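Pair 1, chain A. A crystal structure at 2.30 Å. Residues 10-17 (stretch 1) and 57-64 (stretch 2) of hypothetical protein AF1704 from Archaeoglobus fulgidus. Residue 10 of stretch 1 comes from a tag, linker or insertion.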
# COMPACT_ATOMS: atom_id res chain seq x y z
N HIS A 10 -3.76 13.95 -23.17
CA HIS A 10 -4.11 12.54 -23.11
C HIS A 10 -2.93 11.59 -22.89
O HIS A 10 -3.10 10.38 -22.83
CB HIS A 10 -4.89 12.12 -24.37
CG HIS A 10 -4.09 12.14 -25.63
ND1 HIS A 10 -4.58 11.65 -26.82
CD2 HIS A 10 -2.84 12.57 -25.89
CE1 HIS A 10 -3.66 11.77 -27.76
NE2 HIS A 10 -2.59 12.33 -27.22
N LYS A 11 -1.73 12.15 -22.77
CA LYS A 11 -0.52 11.37 -22.55
C LYS A 11 -0.10 11.59 -21.09
O LYS A 11 0.25 12.71 -20.69
CB LYS A 11 0.57 11.85 -23.52
CG LYS A 11 1.84 11.00 -23.59
CD LYS A 11 2.66 11.11 -22.31
CE LYS A 11 4.03 10.45 -22.45
NZ LYS A 11 4.82 11.07 -23.57
N ILE A 12 -0.16 10.51 -20.30
CA ILE A 12 0.18 10.58 -18.87
C ILE A 12 1.02 9.43 -18.33
O ILE A 12 1.13 8.37 -18.95
CB ILE A 12 -1.08 10.65 -17.99
CG1 ILE A 12 -1.89 9.36 -18.13
CG2 ILE A 12 -1.93 11.85 -18.39
CD1 ILE A 12 -3.11 9.29 -17.21
N ARG A 13 1.63 9.66 -17.17
CA ARG A 13 2.44 8.63 -16.52
C ARG A 13 1.71 8.09 -15.30
O ARG A 13 1.23 8.85 -14.46
CB ARG A 13 3.82 9.19 -16.13
CG ARG A 13 4.69 9.53 -17.33
CD ARG A 13 6.12 9.83 -16.93
NE ARG A 13 6.25 11.05 -16.14
CZ ARG A 13 7.40 11.49 -15.64
NH1 ARG A 13 7.44 12.61 -14.92
NH2 ARG A 13 8.51 10.80 -15.84
N VAL A 14 1.59 6.77 -15.24
CA VAL A 14 0.91 6.09 -14.15
C VAL A 14 1.93 5.20 -13.45
O VAL A 14 2.43 4.23 -14.03
CB VAL A 14 -0.28 5.26 -14.68
CG1 VAL A 14 -1.02 4.58 -13.53
CG2 VAL A 14 -1.23 6.17 -15.45
N ALA A 15 2.24 5.56 -12.22
CA ALA A 15 3.21 4.84 -11.43
C ALA A 15 2.58 4.00 -10.34
O ALA A 15 1.67 4.44 -9.62
CB ALA A 15 4.21 5.81 -10.81
N HIS A 16 3.08 2.78 -10.23
CA HIS A 16 2.63 1.86 -9.22
C HIS A 16 3.79 0.96 -8.81
O HIS A 16 4.93 1.15 -9.26
CB HIS A 16 1.40 1.06 -9.68
CG HIS A 16 1.41 0.66 -11.12
ND1 HIS A 16 1.49 -0.65 -11.52
CD2 HIS A 16 1.27 1.39 -12.25
CE1 HIS A 16 1.40 -0.71 -12.84
NE2 HIS A 16 1.26 0.51 -13.30
N THR A 17 3.50 -0.03 -7.97
CA THR A 17 4.53 -0.89 -7.40
C THR A 17 4.75 -2.31 -7.90
O THR A 17 3.84 -2.95 -8.41
CB THR A 17 4.31 -0.98 -5.89
OG1 THR A 17 3.05 -1.60 -5.62
CG2 THR A 17 4.33 0.41 -5.28
N ALA A 57 5.67 16.09 -7.33
CA ALA A 57 4.54 15.98 -8.26
C ALA A 57 5.06 15.47 -9.60
O ALA A 57 4.73 16.00 -10.66
CB ALA A 57 3.86 17.33 -8.44
N GLU A 58 5.87 14.42 -9.52
CA GLU A 58 6.49 13.81 -10.68
C GLU A 58 5.51 13.19 -11.68
O GLU A 58 5.57 13.48 -12.87
CB GLU A 58 7.48 12.74 -10.23
CG GLU A 58 8.34 12.18 -11.35
CD GLU A 58 9.71 12.82 -11.41
OE1 GLU A 58 10.60 12.39 -10.63
OE2 GLU A 58 9.90 13.77 -12.22
N TYR A 59 4.62 12.33 -11.20
CA TYR A 59 3.68 11.68 -12.10
C TYR A 59 2.26 12.22 -12.02
O TYR A 59 1.87 12.85 -11.04
CB TYR A 59 3.67 10.17 -11.82
CG TYR A 59 5.05 9.57 -11.71
CD1 TYR A 59 5.91 9.52 -12.81
CD2 TYR A 59 5.50 9.06 -10.50
CE1 TYR A 59 7.19 8.97 -12.69
CE2 TYR A 59 6.77 8.51 -10.38
CZ TYR A 59 7.61 8.47 -11.47
OH TYR A 59 8.87 7.92 -11.33
N GLU A 60 1.50 11.99 -13.09
CA GLU A 60 0.11 12.43 -13.13
C GLU A 60 -0.71 11.59 -12.17
O GLU A 60 -1.58 12.10 -11.47
CB GLU A 60 -0.47 12.27 -14.54
CG GLU A 60 -0.12 13.37 -15.50
CD GLU A 60 1.23 13.20 -16.17
OE1 GLU A 60 1.88 12.13 -15.99
OE2 GLU A 60 1.64 14.13 -16.89
N VAL A 61 -0.43 10.29 -12.14
CA VAL A 61 -1.13 9.36 -11.25
C VAL A 61 -0.11 8.43 -10.60
O VAL A 61 0.66 7.76 -11.29
CB VAL A 61 -2.15 8.47 -12.02
CG1 VAL A 61 -2.86 7.54 -11.05
CG2 VAL A 61 -3.17 9.33 -12.76
N THR A 62 -0.11 8.37 -9.28
CA THR A 62 0.84 7.50 -8.59
C THR A 62 0.26 6.83 -7.36
O THR A 62 -0.56 7.42 -6.66
CB THR A 62 2.10 8.29 -8.15
OG1 THR A 62 2.97 7.43 -7.40
CG2 THR A 62 1.71 9.47 -7.27
N ALA A 63 0.67 5.59 -7.09
CA ALA A 63 0.21 4.92 -5.88
C ALA A 63 0.95 5.67 -4.79
O ALA A 63 1.95 6.34 -5.06
CB ALA A 63 0.63 3.45 -5.89
N ILE A 64 0.47 5.58 -3.55
CA ILE A 64 1.12 6.29 -2.46
C ILE A 64 0.47 5.94 -1.12
O ILE A 64 -0.75 5.86 -1.02
CB ILE A 64 1.04 7.82 -2.65
CG1 ILE A 64 1.85 8.52 -1.57
CG2 ILE A 64 -0.41 8.28 -2.54
CD1 ILE A 64 1.87 10.02 -1.71
O HOH W 1 10.24 14.42 -15.41

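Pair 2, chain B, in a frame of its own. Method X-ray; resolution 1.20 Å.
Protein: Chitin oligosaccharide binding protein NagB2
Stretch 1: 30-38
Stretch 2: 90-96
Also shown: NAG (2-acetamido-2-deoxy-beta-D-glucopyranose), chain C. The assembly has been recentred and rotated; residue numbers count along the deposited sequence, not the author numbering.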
# COMPACT_ATOMS: atom_id res chain seq x y z
N VAL B 30 -16.65 27.28 -10.84
CA VAL B 30 -15.34 26.64 -10.90
C VAL B 30 -15.53 25.14 -11.02
O VAL B 30 -16.40 24.56 -10.37
CB VAL B 30 -14.50 27.03 -9.65
CG1 VAL B 30 -15.13 26.54 -8.37
CG2 VAL B 30 -13.09 26.53 -9.78
N SER B 31 -14.74 24.51 -11.88
CA SER B 31 -14.77 23.07 -12.07
C SER B 31 -13.44 22.49 -11.62
O SER B 31 -12.37 22.97 -12.03
CB SER B 31 -15.01 22.71 -13.54
OG SER B 31 -15.00 21.30 -13.73
N LEU B 32 -13.50 21.46 -10.77
CA LEU B 32 -12.30 20.81 -10.26
C LEU B 32 -12.38 19.33 -10.59
O LEU B 32 -13.43 18.70 -10.40
CB LEU B 32 -12.20 20.98 -8.73
CG LEU B 32 -12.02 22.43 -8.25
CD1 LEU B 32 -13.37 23.07 -7.99
CD2 LEU B 32 -11.16 22.48 -7.01
N THR B 33 -11.29 18.77 -11.09
CA THR B 33 -11.19 17.34 -11.27
C THR B 33 -10.61 16.72 -10.02
O THR B 33 -9.60 17.19 -9.47
CB THR B 33 -10.34 17.01 -12.49
OG1 THR B 33 -10.97 17.58 -13.64
CG2 THR B 33 -10.17 15.48 -12.66
N LEU B 34 -11.26 15.65 -9.56
CA LEU B 34 -10.85 14.90 -8.37
C LEU B 34 -10.49 13.50 -8.84
O LEU B 34 -11.38 12.69 -9.14
CB LEU B 34 -11.98 14.90 -7.34
CG LEU B 34 -11.60 14.50 -5.92
CD1 LEU B 34 -12.80 14.70 -4.99
CD2 LEU B 34 -11.08 13.06 -5.81
N ARG B 35 -9.19 13.25 -8.95
CA ARG B 35 -8.65 11.96 -9.36
C ARG B 35 -8.59 11.02 -8.16
O ARG B 35 -7.93 11.32 -7.17
CB ARG B 35 -7.25 12.17 -9.94
CG ARG B 35 -6.45 10.90 -10.21
CD ARG B 35 -6.94 10.07 -11.40
NE ARG B 35 -7.16 10.92 -12.55
CZ ARG B 35 -6.20 11.54 -13.25
NH1 ARG B 35 -4.93 11.37 -12.92
NH2 ARG B 35 -6.52 12.36 -14.24
N HIS B 36 -9.26 9.87 -8.28
CA HIS B 36 -9.27 8.89 -7.21
C HIS B 36 -9.07 7.51 -7.83
O HIS B 36 -9.16 7.33 -9.05
CB HIS B 36 -10.58 8.94 -6.43
CG HIS B 36 -11.75 8.47 -7.22
ND1 HIS B 36 -12.15 7.15 -7.25
CD2 HIS B 36 -12.60 9.14 -8.03
CE1 HIS B 36 -13.19 7.03 -8.05
NE2 HIS B 36 -13.49 8.22 -8.52
N ILE B 37 -8.79 6.54 -6.97
CA ILE B 37 -8.46 5.18 -7.39
C ILE B 37 -9.54 4.17 -7.00
O ILE B 37 -9.33 2.96 -7.10
CB ILE B 37 -7.07 4.76 -6.88
CG1 ILE B 37 -6.99 4.82 -5.35
CG2 ILE B 37 -5.99 5.61 -7.52
CD1 ILE B 37 -5.75 4.14 -4.81
N ASN B 38 -10.71 4.64 -6.58
CA ASN B 38 -11.75 3.75 -6.02
C ASN B 38 -12.70 3.23 -7.09
O ASN B 38 -13.90 3.51 -7.08
CB ASN B 38 -12.48 4.48 -4.92
CG ASN B 38 -11.55 4.88 -3.83
OD1 ASN B 38 -10.83 4.02 -3.31
ND2 ASN B 38 -11.50 6.16 -3.51
N PRO B 90 -1.38 18.65 -13.49
CA PRO B 90 -2.11 17.64 -12.71
C PRO B 90 -3.56 18.04 -12.52
O PRO B 90 -3.92 19.21 -12.67
CB PRO B 90 -1.38 17.65 -11.35
CG PRO B 90 -0.83 19.06 -11.24
CD PRO B 90 -0.43 19.42 -12.66
N PRO B 91 -4.41 17.10 -12.15
CA PRO B 91 -5.75 17.45 -11.66
C PRO B 91 -5.63 18.36 -10.44
O PRO B 91 -4.59 18.46 -9.80
CB PRO B 91 -6.34 16.10 -11.26
CG PRO B 91 -5.52 15.08 -11.94
CD PRO B 91 -4.14 15.65 -11.99
N GLN B 92 -6.75 18.99 -10.08
CA GLN B 92 -6.74 19.86 -8.92
C GLN B 92 -6.56 19.08 -7.62
O GLN B 92 -5.90 19.57 -6.69
CB GLN B 92 -8.04 20.67 -8.86
CG GLN B 92 -8.13 21.82 -9.87
CD GLN B 92 -8.72 21.43 -11.19
OE1 GLN B 92 -8.90 20.25 -11.52
NE2 GLN B 92 -9.17 22.42 -11.92
N ILE B 93 -7.15 17.88 -7.54
CA ILE B 93 -7.10 16.98 -6.39
C ILE B 93 -6.78 15.60 -6.92
O ILE B 93 -7.37 15.18 -7.93
CB ILE B 93 -8.46 16.93 -5.65
CG1 ILE B 93 -8.90 18.31 -5.18
CG2 ILE B 93 -8.36 15.96 -4.47
CD1 ILE B 93 -10.39 18.38 -4.82
N PHE B 94 -5.86 14.87 -6.27
CA PHE B 94 -5.48 13.57 -6.81
C PHE B 94 -4.92 12.65 -5.74
O PHE B 94 -4.19 13.09 -4.85
CB PHE B 94 -4.41 13.71 -7.94
CG PHE B 94 -3.37 14.75 -7.63
CD1 PHE B 94 -2.23 14.44 -6.90
CD2 PHE B 94 -3.55 16.07 -8.02
CE1 PHE B 94 -1.33 15.42 -6.56
CE2 PHE B 94 -2.63 17.04 -7.70
CZ PHE B 94 -1.52 16.72 -6.99
N ASN B 95 -5.22 11.37 -5.88
CA ASN B 95 -4.58 10.36 -5.05
C ASN B 95 -3.07 10.39 -5.32
O ASN B 95 -2.62 10.34 -6.47
CB ASN B 95 -5.16 8.99 -5.35
CG ASN B 95 -4.57 7.91 -4.48
OD1 ASN B 95 -3.57 7.29 -4.81
ND2 ASN B 95 -5.20 7.65 -3.35
N LEU B 96 -2.29 10.46 -4.25
CA LEU B 96 -0.86 10.72 -4.27
C LEU B 96 -0.17 9.83 -3.25
O LEU B 96 -0.68 9.61 -2.15
CB LEU B 96 -0.62 12.18 -3.87
CG LEU B 96 0.82 12.64 -3.70
CD1 LEU B 96 1.57 12.65 -5.03
CD2 LEU B 96 0.86 14.05 -3.08
C1 NAG C . -10.40 0.38 -0.45
C2 NAG C . -9.59 -0.58 -1.35
C3 NAG C . -8.09 -0.30 -1.22
C4 NAG C . -7.77 1.19 -1.25
C5 NAG C . -8.73 1.98 -0.38
C6 NAG C . -8.54 3.47 -0.48
C7 NAG C . -10.50 -2.86 -1.71
C8 NAG C . -10.67 -4.22 -1.09
N2 NAG C . -9.86 -1.95 -0.96
O1 NAG C . -11.76 0.21 -0.66
O3 NAG C . -7.43 -1.01 -2.27
O4 NAG C . -6.50 1.38 -0.63
O5 NAG C . -10.08 1.69 -0.75
O6 NAG C . -8.47 3.90 -1.83
O7 NAG C . -10.89 -2.59 -2.85
O HOH W 2 -10.66 21.69 -14.29
O HOH W 3 -8.09 18.96 -14.57
O HOH W 4 -8.40 7.94 -4.29

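Both pairs set two parallel strands side by side, and fourteen central residues superpose with an RMSD of 0.5 Å. In pair 1 the strands run 13° apart, in pair 2 17°. The register is the same: V14(A) bridges V61(A) as L34(B) bridges I93(B), and A15(A) bridges T62(A) as R35(B) bridges F94(B).

The backbone ladder repeats bond for bond. In pair 1, V61(A) N donates to R13(A) O (3.2 Å), A15(A) N to V61(A) O (2.9 Å), and A63(A) N to A15(A) O (3.0 Å). In pair 2, I93(B) N donates to T33(B) O (3.2 Å), R35(B) N to I93(B) O (2.8 Å), and N95(B) N to R35(B) O (3.0 Å). V61(A) thus bonds through N and O to the two residues flanking its bridge partner V14(A), and I93(B) does the same around L34(B), as parallel strands do.

The most instructive match lies just before the second strand. E60(A) and Q92(B) coincide, with side-chain centres 0.2 Å apart, and both adopt m then p for chi1 and chi2. Where the backbone of this segment is not yet in strand form, the folded side chain supplies the acceptor: R13(A) N donates to E60(A) OE1 (2.7 Å), and T33(B) N to Q92(B) OE1 (2.8 Å). The rule is one of shape and acceptor rather than charge, since carboxylate and amide both serve. The amide's other end has its own use: Q92(B) NE2 donates to a water (2.9 Å) that in turn donates to S31(B) O, joining two groups whose direct angle is poor.

On the face carrying V14(A) and V61(A), aliphatic side chains meet, V14(A) CG2 lying 4.2 Å from V61(A) CB. Pair 2 fills the matching positions with longer chains, and L34(B) CG approaches I93(B) CG2 to 3.8 Å. Both solutions are buried and apolar.

Beside A15(A) and T62(A), the bulk can come from either stretch. In pair 1 the large group is Y59(A): the small A15(A) lets its CB sit over the ring face, 3.9 Å from the centroid, a CH-pi contact. In pair 2 the sizes are exchanged. P91(B) takes the tyrosine's position and R35(B) the alanine's, with P91(B) CG over one face of the guanidinium, 3.7 Å from R35(B) NH2. The guanidinium's nitrogens are hydrogen-bonded elsewhere in the structure.

Pair 1 has an arginine too, but at the position of T33(B). R13(A) lays its guanidinium against Y59(A), whose CD1 is 3.7 Å from R13(A) NE and over one guanidinium face, while the nitrogen lies at the edge of the ring. Its NH1 makes a weak hydrogen bond to E58(A) O (2.9 Å) and a long salt bridge to E58(A) OE2 (3.8 Å). The smaller T33(B) packs its CG2 4.1 Å from P91(B) CB.

For design, the backbone ladder and the side-chain acceptor from E60(A) or Q92(B) recur in both pairs, while the large side chain may come from the first strand or from the loop leading into the second.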